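Local coordinates for beta-N-acetylhexosaminidase (PDB 4PYS), which probably releases terminal beta-linked N-acetylhexosamine residues from sugar chains by hydrolysis, as a family 20 glycoside hydrolase, and carries a bound zinc ion, at residues A[480-483]-A[484-487]; A[150-153]-A[154-157]; A[440-443]-A[444-447]; A[471-474]-A[475-479]; A[274-277]-A[278-281]. One frame throughout, in Å; residues are numbered along the deposited sequence.

Interaction 1 of 5, residues A[480-483]-A[484-487]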
# COMPACT_ATOMS: atom_id res chain seq x y z
N LYS A 480 14.29 -17.48 -5.72
CA LYS A 480 14.31 -16.63 -4.55
C LYS A 480 13.33 -17.11 -3.48
O LYS A 480 13.34 -16.60 -2.36
CB LYS A 480 13.98 -15.18 -4.96
CG LYS A 480 14.68 -14.12 -4.13
CD LYS A 480 16.18 -14.21 -4.31
CE LYS A 480 16.89 -13.28 -3.37
NZ LYS A 480 18.37 -13.44 -3.47
N GLN A 481 12.50 -18.09 -3.83
CA GLN A 481 11.39 -18.50 -2.96
C GLN A 481 11.81 -18.83 -1.53
O GLN A 481 11.20 -18.33 -0.57
CB GLN A 481 10.62 -19.68 -3.57
CG GLN A 481 9.51 -20.21 -2.65
CD GLN A 481 8.71 -21.34 -3.29
OE1 GLN A 481 8.85 -21.61 -4.49
NE2 GLN A 481 7.87 -21.99 -2.51
N LEU A 482 12.82 -19.69 -1.35
CA LEU A 482 13.18 -20.09 0.00
C LEU A 482 13.70 -18.89 0.81
O LEU A 482 13.43 -18.78 2.01
CB LEU A 482 14.17 -21.25 0.00
CG LEU A 482 14.39 -22.00 1.31
CD1 LEU A 482 13.08 -22.31 2.04
CD2 LEU A 482 15.15 -23.28 1.02
N TRP A 483 14.42 -17.98 0.16
CA TRP A 483 14.86 -16.76 0.86
C TRP A 483 13.67 -15.95 1.37
O TRP A 483 13.67 -15.49 2.51
CB TRP A 483 15.77 -15.87 -0.01
CG TRP A 483 16.27 -14.66 0.79
CD1 TRP A 483 17.33 -14.63 1.66
CD2 TRP A 483 15.69 -13.34 0.83
NE1 TRP A 483 17.45 -13.37 2.22
CE2 TRP A 483 16.46 -12.56 1.72
CE3 TRP A 483 14.61 -12.74 0.18
CZ2 TRP A 483 16.18 -11.21 1.98
CZ3 TRP A 483 14.32 -11.39 0.45
CH2 TRP A 483 15.11 -10.66 1.34
N PHE A 484 12.64 -15.80 0.54
CA PHE A 484 11.45 -15.08 0.97
C PHE A 484 10.77 -15.82 2.10
O PHE A 484 10.26 -15.20 3.04
CB PHE A 484 10.47 -14.89 -0.19
CG PHE A 484 10.85 -13.79 -1.14
CD1 PHE A 484 10.99 -12.48 -0.69
CD2 PHE A 484 11.03 -14.04 -2.49
CE1 PHE A 484 11.33 -11.44 -1.56
CE2 PHE A 484 11.37 -13.01 -3.38
CZ PHE A 484 11.52 -11.72 -2.91
N GLU A 485 10.75 -17.14 2.02
CA GLU A 485 10.13 -17.91 3.10
C GLU A 485 10.88 -17.73 4.41
O GLU A 485 10.27 -17.68 5.47
CB GLU A 485 9.99 -19.40 2.72
CG GLU A 485 8.98 -19.56 1.58
CD GLU A 485 8.45 -20.97 1.40
OE1 GLU A 485 8.75 -21.86 2.24
OE2 GLU A 485 7.72 -21.18 0.40
N GLN A 486 12.20 -17.61 4.33
CA GLN A 486 13.01 -17.41 5.53
C GLN A 486 12.77 -16.03 6.15
O GLN A 486 13.11 -15.82 7.31
CB GLN A 486 14.49 -17.59 5.22
CG GLN A 486 14.86 -19.05 4.95
CD GLN A 486 16.32 -19.22 4.57
OE1 GLN A 486 16.94 -18.31 4.01
NE2 GLN A 486 16.87 -20.39 4.86
N GLN A 487 12.20 -15.11 5.37
CA GLN A 487 11.85 -13.79 5.91
C GLN A 487 10.45 -13.81 6.51
O GLN A 487 10.00 -12.80 7.06
CB GLN A 487 11.94 -12.69 4.85
CG GLN A 487 13.21 -12.74 4.00
CD GLN A 487 14.46 -12.87 4.83
OE1 GLN A 487 14.72 -12.06 5.74
NE2 GLN A 487 15.26 -13.90 4.54
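The side-chain amide of Q487 lies nearly flat on one face of the W483 indole at the C-terminal end of helix 470-486, its plane turned only 19° from the ring, with NE2 above the rim. Over the six-membered ring sits Q487 CG, 3.7 Å from the W483 ring centroid and close to the ring normal, a CH-pi contact. The tight bend of Q487 about CB-CG (chi2 -49°) folds the amide back along the helix, where NE2 donates to W483 O at 3.0 Å. W483 O also takes a weak bond from Q487 N. The other end of the amide, OE1, accepts from R107 on helix 96-109.

Toward F484 the indole shows its edge instead. The pair is an offset edge-to-face stack, planes 66° apart, and W483 CZ3 comes to 3.6 Å from F484 CE1. The K480 chain crosses the F484 side chain at about a right angle, its CG 3.6 Å from F484 CE2, before NZ leaves for the backbone oxygens of I10 and Q108. Away from the rings, Q481 and E485 run side by side in the same direction. Q481 NE2 reaches E485 OE2 at 3.0 Å in an almost straight bond that lies in the amide plane but meets the carboxylate from above its plane.

Chemically, the amide of Q487 is fixed at both ends, by W483 O and by R107, so its rotation is set while it lies on the indole.

Interaction 2 of 5, residues A[150-153]-A[154-157]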
# COMPACT_ATOMS: atom_id res chain seq x y z
N LYS A 150 2.77 -4.82 10.86
CA LYS A 150 4.20 -4.58 10.64
C LYS A 150 4.79 -5.53 9.60
O LYS A 150 5.61 -5.12 8.78
CB LYS A 150 4.99 -4.71 11.95
CG LYS A 150 4.76 -3.54 12.91
CD LYS A 150 5.53 -3.75 14.20
CE LYS A 150 5.35 -2.58 15.13
NZ LYS A 150 6.10 -2.81 16.40
N LYS A 151 4.37 -6.79 9.63
CA LYS A 151 4.86 -7.79 8.67
C LYS A 151 4.62 -7.37 7.23
O LYS A 151 5.47 -7.55 6.37
CB LYS A 151 4.19 -9.14 8.94
CG LYS A 151 4.38 -10.17 7.80
CD LYS A 151 3.83 -11.54 8.20
CE LYS A 151 3.97 -12.57 7.04
NZ LYS A 151 3.47 -13.93 7.46
N TYR A 152 3.45 -6.78 6.97
CA TYR A 152 3.14 -6.40 5.59
C TYR A 152 3.72 -5.05 5.20
O TYR A 152 4.00 -4.80 4.02
CB TYR A 152 1.63 -6.53 5.33
CG TYR A 152 1.28 -7.99 5.41
CD1 TYR A 152 1.74 -8.88 4.44
CD2 TYR A 152 0.56 -8.50 6.48
CE1 TYR A 152 1.47 -10.24 4.53
CE2 TYR A 152 0.27 -9.85 6.57
CZ TYR A 152 0.73 -10.71 5.60
OH TYR A 152 0.45 -12.05 5.71
N ILE A 153 3.93 -4.18 6.19
CA ILE A 153 4.70 -2.96 5.93
C ILE A 153 6.15 -3.35 5.60
O ILE A 153 6.75 -2.83 4.65
CB ILE A 153 4.67 -2.06 7.17
CG1 ILE A 153 3.28 -1.43 7.30
CG2 ILE A 153 5.79 -0.99 7.09
CD1 ILE A 153 3.05 -0.64 8.59
N ASP A 154 6.69 -4.29 6.37
CA ASP A 154 8.04 -4.78 6.11
C ASP A 154 8.11 -5.42 4.72
O ASP A 154 9.09 -5.24 3.99
CB ASP A 154 8.43 -5.79 7.19
CG ASP A 154 9.93 -6.00 7.30
OD1 ASP A 154 10.69 -5.00 7.27
OD2 ASP A 154 10.35 -7.17 7.43
N MSE A 155 7.07 -6.16 4.35
CA MSE A 155 7.02 -6.76 3.01
C MSE A 155 7.04 -5.68 1.93
O MSE A 155 7.77 -5.80 0.93
CB MSE A 155 5.75 -7.60 2.84
CG MSE A 155 5.59 -8.12 1.42
SE MSE A 155 3.76 -8.63 1.03
CE MSE A 155 3.01 -6.84 0.93
N ALA A 156 6.27 -4.64 2.13
CA ALA A 156 6.17 -3.58 1.12
C ALA A 156 7.55 -2.98 0.90
O ALA A 156 7.98 -2.79 -0.24
CB ALA A 156 5.18 -2.51 1.59
N SER A 157 8.26 -2.71 1.98
CA SER A 157 9.62 -2.15 1.89
C SER A 157 10.57 -3.12 1.21
O SER A 157 11.39 -2.72 0.37
CB SER A 157 10.15 -1.83 3.29
OG SER A 157 11.39 -1.15 3.20
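The selenium of selenomethionine M155 meets the edge of the Y152 ring, close to the ring plane: SE is 4.0 Å from Y152 CD1 and 5.3 Å from the Y152 ring centroid. This is a Met-aromatic contact made at the rim. M155 runs out extended and then bends at its last torsion (chi3 73°), which turns the methyl back so that CE lies 3.8 Å from Y152 O. One face of the same ring carries K151 CG, about over its centre. Beneath the side chains the helix bonds are regular, with D154 N to K150 O at 2.8 Å and M155 N to K151 O at 2.9 Å.

Helix 146-158 is the crossover of the right-handed beta-alpha-beta unit between strands 132-138 and 163-170 of the TIM barrel in the catalytic domain. F135 of strand 132-138 packs on both Y152 and M155, while I153 is turned to I209 and A213 of helix 203-214.

Further out, the polar ends find partners beyond the helix. Y152 OH bonds to D447 OD1 and K151 NZ makes a salt bridge to D447 OD2, so one carboxylate ties down two neighbours on this helix. The D154 carboxylate, its CG swung to the side far from the backbone N (chi1 -160°), is shared by R216 through OD1 and K49 through OD2.

Interaction 3 of 5, residues A[440-443]-A[444-447]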
# COMPACT_ATOMS: atom_id res chain seq x y z
N GLY A 440 -14.07 -13.71 5.31
CA GLY A 440 -13.41 -14.26 6.49
C GLY A 440 -11.96 -14.68 6.29
O GLY A 440 -11.56 -15.73 6.79
N VAL A 441 -11.19 -13.87 5.58
CA VAL A 441 -9.76 -14.12 5.42
C VAL A 441 -9.02 -13.71 6.69
O VAL A 441 -8.78 -12.53 6.94
CB VAL A 441 -9.19 -13.37 4.20
CG1 VAL A 441 -7.66 -13.56 4.10
CG2 VAL A 441 -9.88 -13.84 2.93
N THR A 442 -8.67 -14.70 7.51
CA THR A 442 -7.97 -14.46 8.77
C THR A 442 -6.48 -14.33 8.48
O THR A 442 -6.05 -14.51 7.35
CB THR A 442 -8.20 -15.62 9.73
OG1 THR A 442 -7.73 -16.83 9.11
CG2 THR A 442 -9.68 -15.78 10.07
N GLU A 443 -5.70 -14.02 9.51
CA GLU A 443 -4.27 -13.74 9.30
C GLU A 443 -3.52 -14.92 8.67
O GLU A 443 -2.63 -14.72 7.83
CB GLU A 443 -3.59 -13.38 10.63
CG GLU A 443 -4.07 -12.07 11.24
CD GLU A 443 -3.24 -11.67 12.45
OE1 GLU A 443 -2.06 -12.06 12.52
OE2 GLU A 443 -3.77 -10.95 13.32
N SER A 444 -3.87 -16.13 9.09
CA SER A 444 -3.18 -17.34 8.60
C SER A 444 -3.46 -17.62 7.12
O SER A 444 -2.84 -18.51 6.52
CB SER A 444 -3.60 -18.55 9.43
OG SER A 444 -4.98 -18.82 9.26
N MSE A 445 -4.41 -16.88 6.55
CA MSE A 445 -4.86 -17.10 5.17
C MSE A 445 -4.30 -16.07 4.21
O MSE A 445 -4.50 -16.16 2.99
CB MSE A 445 -6.39 -17.09 5.11
CG MSE A 445 -7.01 -18.28 5.78
SE MSE A 445 -8.92 -18.04 6.07
CE MSE A 445 -9.44 -17.70 4.28
N ILE A 446 -3.58 -15.09 4.74
CA ILE A 446 -3.13 -13.99 3.89
C ILE A 446 -1.99 -14.35 2.93
O ILE A 446 -2.09 -14.09 1.73
CB ILE A 446 -2.73 -12.76 4.73
CG1 ILE A 446 -3.95 -12.24 5.51
CG2 ILE A 446 -2.16 -11.66 3.84
CD1 ILE A 446 -3.65 -11.10 6.49
N ASP A 447 -0.91 -14.95 3.44
CA ASP A 447 0.28 -15.16 2.60
C ASP A 447 0.01 -16.01 1.35
O ASP A 447 0.58 -15.75 0.30
CB ASP A 447 1.41 -15.82 3.41
CG ASP A 447 2.12 -14.85 4.33
OD1 ASP A 447 1.88 -13.63 4.21
OD2 ASP A 447 2.92 -15.31 5.17
O HOH W 1 -0.82 -15.85 6.09
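The flat groups that meet here are the peptide carbonyls of T442 and E443, each approached by an N-H from above its plane. M445 N bonds to T442 O at 3.0 Å, 52° out of that plane, and I446 N bonds to E443 O at 3.3 Å, 64° out. Each bond spans three residues, so two type I turns follow one another, the first with E443 and S444 at its corners and the second with S444 and M445. A water also serves E443 O, donating to it at 2.8 Å, and accepts from D447 N, bridging the turn to the residue that follows.

Selenomethionine M445 folds back over the start of the segment. Its chain bends at the last torsion (chi3 56°) and brings SE to 3.5 Å from T442 OG1 and 3.6 Å from G440 O, while CE lies by V441 CA. V441 crosses the M445 side chain at a slant, with CG1 3.9 Å from M445 CB. It meets I446 at about a right angle, CG1 to I446 CG1 4.2 Å. W398 touches both V441 and M445.

E443 points away from the turns, its carboxylate taken up by T148 OG1 and K145 N, while its own backbone N bonds to E196 OE1. The loop thus joins the end of barrel strand 428-435, which pairs with strand 132-138, to helix 447-450, and E443 fastens it to the N-terminal end of helix 146-158.

Interaction 4 of 5, residues A[471-474]-A[475-479]. With FMT (formic acid), chain K.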
# COMPACT_ATOMS: atom_id res chain seq x y z
N ASP A 471 9.03 -16.77 -18.51
CA ASP A 471 9.86 -17.90 -18.14
C ASP A 471 11.04 -17.41 -17.31
O ASP A 471 11.40 -18.02 -16.30
CB ASP A 471 10.36 -18.66 -19.37
CG ASP A 471 9.25 -19.30 -20.16
OD1 ASP A 471 8.24 -19.73 -19.56
OD2 ASP A 471 9.39 -19.37 -21.40
N GLU A 472 11.64 -16.29 -17.71
CA GLU A 472 12.75 -15.74 -16.94
C GLU A 472 12.30 -15.23 -15.57
O GLU A 472 12.96 -15.48 -14.55
CB GLU A 472 13.45 -14.60 -17.69
CG GLU A 472 14.57 -13.97 -16.86
CD GLU A 472 15.37 -12.93 -17.62
OE1 GLU A 472 14.88 -12.44 -18.66
OE2 GLU A 472 16.49 -12.59 -17.17
N PHE A 473 11.19 -14.51 -15.56
CA PHE A 473 10.65 -13.97 -14.31
C PHE A 473 10.27 -15.09 -13.34
O PHE A 473 10.61 -15.04 -12.16
CB PHE A 473 9.44 -13.11 -14.60
CG PHE A 473 8.70 -12.75 -13.36
CD1 PHE A 473 9.21 -11.80 -12.50
CD2 PHE A 473 7.51 -13.39 -13.04
CE1 PHE A 473 8.54 -11.47 -11.32
CE2 PHE A 473 6.83 -13.07 -11.87
CZ PHE A 473 7.36 -12.12 -11.02
N TYR A 474 9.57 -16.10 -13.84
CA TYR A 474 9.14 -17.22 -12.99
C TYR A 474 10.36 -17.98 -12.44
O TYR A 474 10.36 -18.44 -11.29
CB TYR A 474 8.21 -18.13 -13.79
CG TYR A 474 7.64 -19.30 -13.02
CD1 TYR A 474 7.13 -19.13 -11.74
CD2 TYR A 474 7.59 -20.55 -13.59
CE1 TYR A 474 6.59 -20.21 -11.04
CE2 TYR A 474 7.06 -21.63 -12.90
CZ TYR A 474 6.56 -21.45 -11.63
OH TYR A 474 6.04 -22.54 -10.95
N GLY A 475 11.41 -18.11 -13.25
CA GLY A 475 12.63 -18.75 -12.79
C GLY A 475 13.23 -18.00 -11.61
O GLY A 475 13.75 -18.61 -10.67
N LYS A 476 13.16 -16.67 -11.65
CA LYS A 476 13.67 -15.85 -10.56
C LYS A 476 12.82 -16.03 -9.31
O LYS A 476 13.36 -16.16 -8.21
CB LYS A 476 13.64 -14.36 -10.95
CG LYS A 476 14.62 -13.99 -12.08
CD LYS A 476 14.50 -12.47 -12.35
CE LYS A 476 15.31 -12.06 -13.55
NZ LYS A 476 15.25 -10.59 -13.73
N VAL A 477 11.50 -16.04 -9.48
CA VAL A 477 10.58 -16.30 -8.37
C VAL A 477 10.93 -17.61 -7.67
O VAL A 477 11.08 -17.67 -6.44
CB VAL A 477 9.10 -16.33 -8.85
CG1 VAL A 477 8.19 -16.90 -7.78
CG2 VAL A 477 8.66 -14.91 -9.20
N LEU A 478 11.11 -18.67 -8.45
CA LEU A 478 11.40 -19.96 -7.84
C LEU A 478 12.77 -19.98 -7.16
O LEU A 478 12.95 -20.63 -6.12
CB LEU A 478 11.31 -21.07 -8.90
CG LEU A 478 9.94 -21.24 -9.53
CD1 LEU A 478 9.98 -22.42 -10.50
CD2 LEU A 478 8.85 -21.46 -8.46
N SER A 479 13.74 -19.27 -7.73
CA SER A 479 15.10 -19.24 -7.19
C SER A 479 15.19 -18.44 -5.90
O SER A 479 16.09 -18.68 -5.08
CB SER A 479 16.06 -18.64 -8.21
OG SER A 479 16.14 -19.49 -9.33
C FMT K . 18.18 -9.98 -10.61
O1 FMT K . 18.03 -10.02 -11.84
O2 FMT K . 19.22 -9.67 -10.03
O HOH W 2 15.92 -9.65 -16.34
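F473 with V477 and Y474 with L478 are two i to i+4 pairs on helix 470-486, a long helix whose inner side packs against helices 453-462 and 409-415. In each pair the aliphatic residue lies over a face of the aromatic ring one turn earlier, a CH-pi contact. V477 CG2 sits off-centre above the F473 ring, 3.6 Å from F473 CZ. L478 lays both methyls over one face of the Y474 ring: CD1 is 3.7 Å from Y474 CZ and CD2 3.7 Å from Y474 CE1. With CG opposite the backbone N (chi1 -177°), the Y474 ring stands out from the helix and leans toward the next turn, where L478 meets it. F473 is buried and stacks on Y413, whereas L478 is exposed and Y474 only partly so, its ring lying near F470 and touching L409.

E472 and K476 run obliquely past each other on another side of the helix. Their charges stay apart, E472 OE2 to K476 NZ being 4.2 Å, beyond a salt bridge. A water between them accepts from K476 NZ at 2.9 Å and donates weakly to E472 OE2. The lysine has stronger partners elsewhere in E468, a salt bridge, and T14 OG1. A formate probably left by the crystallisation liquor takes only a weak bond, K476 NZ to its O1 at 3.4 Å.

One turn on, G475 O is gripped twice, by S479 OG at 2.9 Å and by S479 N at 3.0 Å, the two donors reaching it from opposite faces of its carbonyl plane.

Interaction 5 of 5, residues A[274-277]-A[278-281]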
# COMPACT_ATOMS: atom_id res chain seq x y z
N LEU A 274 -11.35 13.73 10.41
CA LEU A 274 -10.19 13.95 9.55
C LEU A 274 -9.13 14.82 10.23
O LEU A 274 -7.94 14.70 9.94
CB LEU A 274 -10.62 14.56 8.21
CG LEU A 274 -11.39 13.62 7.28
CD1 LEU A 274 -11.60 14.29 5.96
CD2 LEU A 274 -10.62 12.34 7.05
N ASP A 275 -9.57 15.70 11.13
CA ASP A 275 -8.63 16.49 11.93
C ASP A 275 -7.69 15.55 12.67
O ASP A 275 -6.47 15.73 12.64
CB ASP A 275 -9.37 17.40 12.92
CG ASP A 275 -9.90 18.68 12.27
OD1 ASP A 275 -9.61 18.91 11.08
OD2 ASP A 275 -10.59 19.46 12.96
N GLU A 276 -8.24 14.53 13.32
CA GLU A 276 -7.42 13.59 14.08
C GLU A 276 -6.61 12.69 13.18
O GLU A 276 -5.43 12.43 13.44
CB GLU A 276 -8.27 12.78 15.07
CG GLU A 276 -8.65 13.62 16.29
CD GLU A 276 -9.22 12.80 17.44
OE1 GLU A 276 -8.73 11.68 17.69
OE2 GLU A 276 -10.15 13.30 18.10
N VAL A 277 -7.23 12.22 12.10
CA VAL A 277 -6.52 11.41 11.11
C VAL A 277 -5.30 12.15 10.56
O VAL A 277 -4.23 11.57 10.40
CB VAL A 277 -7.45 10.97 9.97
CG1 VAL A 277 -6.66 10.29 8.86
CG2 VAL A 277 -8.49 10.00 10.50
N CYS A 278 -5.44 13.44 10.30
CA CYS A 278 -4.31 14.21 9.79
C CYS A 278 -3.21 14.44 10.84
O CYS A 278 -2.03 14.52 10.49
CB CYS A 278 -4.77 15.52 9.15
SG CYS A 278 -5.65 15.21 7.59
N ARG A 279 -3.59 14.51 12.11
CA ARG A 279 -2.60 14.64 13.18
C ARG A 279 -1.78 13.36 13.32
O ARG A 279 -0.57 13.42 13.58
CB ARG A 279 -3.28 14.92 14.51
CG ARG A 279 -3.95 16.26 14.59
CD ARG A 279 -4.49 16.49 15.99
NE ARG A 279 -5.89 16.91 15.96
CZ ARG A 279 -6.77 16.64 16.92
NH1 ARG A 279 -8.03 17.07 16.80
NH2 ARG A 279 -6.40 15.95 17.99
N MSE A 280 -2.44 12.22 13.13
CA MSE A 280 -1.82 10.92 13.35
C MSE A 280 -1.02 10.46 12.14
O MSE A 280 0.04 9.85 12.30
CB MSE A 280 -2.88 9.85 13.65
CG MSE A 280 -3.54 9.97 14.99
SE MSE A 280 -4.55 8.34 15.26
CE MSE A 280 -6.12 8.79 14.16
N PHE A 281 -1.53 10.73 10.95
CA PHE A 281 -0.93 10.24 9.71
C PHE A 281 -0.34 11.40 8.93
O PHE A 281 -1.07 12.17 8.31
CB PHE A 281 -1.97 9.52 8.85
CG PHE A 281 -2.52 8.25 9.46
CD1 PHE A 281 -3.62 8.28 10.31
CD2 PHE A 281 -1.95 7.02 9.16
CE1 PHE A 281 -4.13 7.11 10.87
CE2 PHE A 281 -2.45 5.85 9.70
CZ PHE A 281 -3.54 5.89 10.56
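V277 and F281 form the tight end of this contact, where helix 264-280 stops. V277 O accepts from F281 N at 2.9 Å and, more weakly, from M280 N. The same oxygen lies at the edge of the F281 ring, in its plane, 3.3 Å from F281 CD1. V277 CG1 adds an apolar touch to F281 CD1 at 3.9 Å. F281 is the first residue to leave helical backbone angles (psi 105°), and its buried ring packs on V206 and I210 of helix 203-214 and on V220 and P222 of strand 219-223, within the TIM-barrel catalytic domain, while R336 bonds to the carbonyls of C278 and F281 at the end of the helix.

The looser side belongs to R279, which is exposed. Its guanidinium lies with one face over the E276 CG methylene, NH1 3.5 Å from E276 CG, and a bend at chi3 (-130°) brings it there. The carboxylate it might be expected to meet is not bonded to it: E276 OE2 stays 4.5 Å from R279 NH1 and well out of the guanidinium plane. Those oxygens are engaged elsewhere, OE1 with Q203 NE2 and K179 N, OE2 with R180 N.

So the R279 guanidinium meets E276 through its CG methylene and offers the carboxylate, at most, a diffuse electrostatic attraction, while the buried negative charge of E276 is probably stabilised by the N-H groups that surround it.

Interactions 4 and 1 are adjoining stretches of helix 470-486, centres about 13 Å apart, and interaction 1 brings that helix to within about 6 Å, nearest atoms, of interaction 2. Interactions 2 and 3 touch directly, through D447 and through Y152 OH, which packs on I446 CG2 at 3.2 Å. Interaction 5 stands apart, about 22 Å between centres from interaction 2 and about 42 Å from interaction 4, on the far side of the chain's centre from both 1 and 4. Interactions 2, 3 and 5 lie in the TIM-barrel catalytic domain. None of the five contains a zinc ligand; the metal is held by C242, C260, C301 and C304.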